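Local coordinates for uncharacterized protein (Clostridium sporogenes, PDB 4Q0Y), which is of unknown function but has a hot-dog, thioesterase-like fold and forms a two-subunit assembly, at residues D32-K35 against L36-K40. Residues are numbered along the deposited sequence; the frame is centred on the assembly and turned at random.
With CD (cadmium ion), chain L.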
ATOM      1  N   ASP B  32      -5.939  14.321   1.490  1.00 14.77           N
ATOM      2  CA  ASP B  32      -5.715  13.856   0.121  1.00 16.63           C
ATOM      3  C   ASP B  32      -5.683  12.327   0.037  1.00 14.93           C
ATOM      4  O   ASP B  32      -4.888  11.680   0.737  1.00 14.88           O
ATOM      5  CB  ASP B  32      -4.368  14.395  -0.377  1.00 19.05           C
ATOM      6  CG  ASP B  32      -4.088  14.013  -1.816  1.00 21.78           C
ATOM      7  OD1 ASP B  32      -4.686  14.609  -2.704  1.00 24.53           O
ATOM      8  OD2 ASP B  32      -3.299  13.075  -2.033  1.00 22.52           O
ATOM      9  N   GLU B  33      -6.552  11.761  -0.809  1.00 15.69           N
ATOM     10  CA  GLU B  33      -6.667  10.295  -0.938  1.00 16.81           C
ATOM     11  C   GLU B  33      -5.336   9.569  -1.210  1.00 16.64           C
ATOM     12  O   GLU B  33      -5.022   8.555  -0.548  1.00 16.76           O
ATOM     13  CB  GLU B  33      -7.691   9.947  -2.021  1.00 18.93           C
ATOM     14  CG  GLU B  33      -8.084   8.487  -2.119  1.00 23.16           C
ATOM     15  CD  GLU B  33      -8.763   7.943  -0.876  1.00 31.54           C
ATOM     16  OE1 GLU B  33      -9.221   8.733  -0.001  1.00 31.30           O
ATOM     17  OE2 GLU B  33      -8.883   6.690  -0.762  1.00 38.67           O
ATOM     18  N   GLU B  34      -4.541  10.112  -2.125  1.00 16.34           N
ATOM     19  CA  GLU B  34      -3.244   9.529  -2.461  1.00 18.88           C
ATOM     20  C   GLU B  34      -2.238   9.570  -1.299  1.00 16.81           C
ATOM     21  O   GLU B  34      -1.527   8.583  -1.072  1.00 16.87           O
ATOM     22  CB  GLU B  34      -2.668  10.171  -3.720  1.00 21.22           C
ATOM     23  CG  GLU B  34      -1.259   9.706  -4.025  1.00 22.80           C
ATOM     24  CD  GLU B  34      -0.865   9.755  -5.487  1.00 30.26           C
ATOM     25  OE1 GLU B  34      -1.667  10.094  -6.384  1.00 35.28           O
ATOM     26  OE2 GLU B  34       0.297   9.406  -5.738  1.00 33.68           O
ATOM     27  N   LYS B  35      -2.173  10.683  -0.565  1.00 16.41           N
ATOM     28  CA  LYS B  35      -1.275  10.784   0.597  1.00 15.52           C
ATOM     29  C   LYS B  35      -1.699   9.807   1.704  1.00 14.57           C
ATOM     30  O   LYS B  35      -0.855   9.110   2.282  1.00 14.02           O
ATOM     31  CB  LYS B  35      -1.247  12.191   1.147  1.00 14.70           C
ATOM     32  CG  LYS B  35      -0.643  13.185   0.170  1.00 16.57           C
ATOM     33  CD  LYS B  35      -0.699  14.602   0.720  1.00 17.62           C
ATOM     34  CE  LYS B  35       0.041  15.483  -0.283  1.00 21.47           C
ATOM     35  NZ  LYS B  35      -0.108  16.925   0.040  1.00 28.64           N
ATOM     36  N   LEU B  36      -3.007   9.728   1.939  1.00 14.48           N
ATOM     37  CA  LEU B  36      -3.560   8.814   2.951  1.00 12.89           C
ATOM     38  C   LEU B  36      -3.290   7.349   2.601  1.00 13.46           C
ATOM     39  O   LEU B  36      -2.878   6.556   3.488  1.00 13.27           O
ATOM     40  CB  LEU B  36      -5.047   9.065   3.170  1.00 14.34           C
ATOM     41  CG  LEU B  36      -5.398  10.446   3.741  1.00 15.75           C
ATOM     42  CD1 LEU B  36      -6.903  10.614   3.756  1.00 17.20           C
ATOM     43  CD2 LEU B  36      -4.802  10.669   5.122  1.00 16.97           C
ATOM     44  N   SER B  37      -3.481   7.002   1.329  1.00 14.15           N
ATOM     45  CA  SER B  37      -3.199   5.638   0.828  1.00 15.42           C
ATOM     46  C   SER B  37      -1.721   5.263   1.027  1.00 15.55           C
ATOM     47  O   SER B  37      -1.424   4.188   1.537  1.00 14.49           O
ATOM     48  CB  SER B  37      -3.581   5.517  -0.655  1.00 19.04           C
ATOM     49  OG  SER B  37      -3.100   4.328  -1.293  1.00 19.08           O
ATOM     50  N   LYS B  38      -0.813   6.187   0.688  1.00 15.03           N
ATOM     51  CA  LYS B  38       0.615   5.946   0.905  1.00 15.44           C
ATOM     52  C   LYS B  38       0.976   5.769   2.393  1.00 13.97           C
ATOM     53  O   LYS B  38       1.755   4.852   2.755  1.00 15.39           O
ATOM     54  CB  LYS B  38       1.455   7.045   0.282  1.00 17.34           C
ATOM     55  CG  LYS B  38       1.461   7.046  -1.229  1.00 16.29           C
ATOM     56  CD  LYS B  38       2.044   8.346  -1.748  1.00 20.06           C
ATOM     57  CE  LYS B  38       2.088   8.435  -3.238  1.00 23.91           C
ATOM     58  NZ  LYS B  38       2.672   9.729  -3.710  1.00 28.51           N
ATOM     59  N   PHE B  39       0.368   6.563   3.268  1.00 13.04           N
ATOM     60  CA  PHE B  39       0.622   6.416   4.725  1.00 12.97           C
ATOM     61  C   PHE B  39       0.050   5.104   5.273  1.00 12.58           C
ATOM     62  O   PHE B  39       0.685   4.446   6.100  1.00 12.31           O
ATOM     63  CB  PHE B  39       0.091   7.588   5.519  1.00 14.19           C
ATOM     64  CG  PHE B  39       0.678   7.677   6.906  1.00 13.06           C
ATOM     65  CD1 PHE B  39       2.022   7.988   7.064  1.00 15.89           C
ATOM     66  CD2 PHE B  39      -0.074   7.364   8.024  1.00 17.07           C
ATOM     67  CE1 PHE B  39       2.587   8.028   8.336  1.00 17.27           C
ATOM     68  CE2 PHE B  39       0.471   7.420   9.303  1.00 17.36           C
ATOM     69  CZ  PHE B  39       1.804   7.749   9.456  1.00 18.49           C
ATOM     70  N   LYS B  40      -1.117   4.699   4.779  1.00 14.01           N
ATOM     71  CA  LYS B  40      -1.716   3.399   5.157  1.00 14.02           C
ATOM     72  C   LYS B  40      -0.744   2.257   4.893  1.00 13.52           C
ATOM     73  O   LYS B  40      -0.565   1.378   5.738  1.00 15.28           O
ATOM     74  CB  LYS B  40      -3.026   3.137   4.404  1.00 15.39           C
ATOM     75  CG  LYS B  40      -3.725   1.843   4.823  1.00 19.29           C
ATOM     76  CD  LYS B  40      -4.949   1.544   3.953  1.00 23.11           C
ATOM     77  CE  LYS B  40      -4.753   0.361   3.038  1.00 28.26           C
ATOM     78  NZ  LYS B  40      -6.007  -0.009   2.328  1.00 28.79           N
TER
HETATM   79 CD    CD L 203     -10.306   7.180   1.177  0.50 27.63          CD
HETATM   80  O   HOH W   1     -10.232   4.990   1.683  1.00 28.70           O
HETATM   81  O   HOH W   2     -12.185   7.188  -0.401  1.00 33.54           O
HETATM   82  O   HOH W   3      -8.218   7.058   2.182  1.00 35.97           O
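The N-terminal turns of helix 33-44, packed on the antiparallel sheet of this hot-dog-like fold, begin with an Asp32 N-cap, whose backbone carbonyl O takes the Leu36 amide N at 3.0 Å. That bond is close to linear, 167° at the hydrogen, and opens a run of i to i+4 bonds continued by Ser37 N to Glu33 O, Lys38 N to Glu34 O and Phe39 N to Lys35 O. The cap itself is made by the Asp32 carboxylate: OD2 receives Lys35 N at 3.0 Å on its anti side, 16° out of the carboxylate plane, closing the first turn. Leu36 lays CG against Asp32 O at 3.3 Å and packs on Ile11 of strand 4-15, while Phe39 reaches the sheet and helix 117-126, so Leu36 and Phe39 are buried against the sheet and, for Phe39, that helix.

One turn apart, Glu34 and Lys38 form a salt bridge, OE2 to NZ 3.1 Å, whose hydrogen bond is weak. Glu34 is extended beyond CG, and the straight Lys38 chain crosses it at a slant, CE lying 3.7 Å from Glu34 CG. The same ammonium also forms a salt bridge with Glu125 of helix 117-126, so its charge is probably shared between two carboxylates. Ser37 OG and Glu33 OE2 turn to the second subunit, bonding Thr48 OG1 and Gly1 N there. Bent at chi2 (63°), Glu33 chelates a cadmium ion through both carboxylate oxygens, OE1 at 2.2 Å and OE2 at 2.5 Å, and three waters are also bound to the metal, water 1 lying 2.2 Å from it.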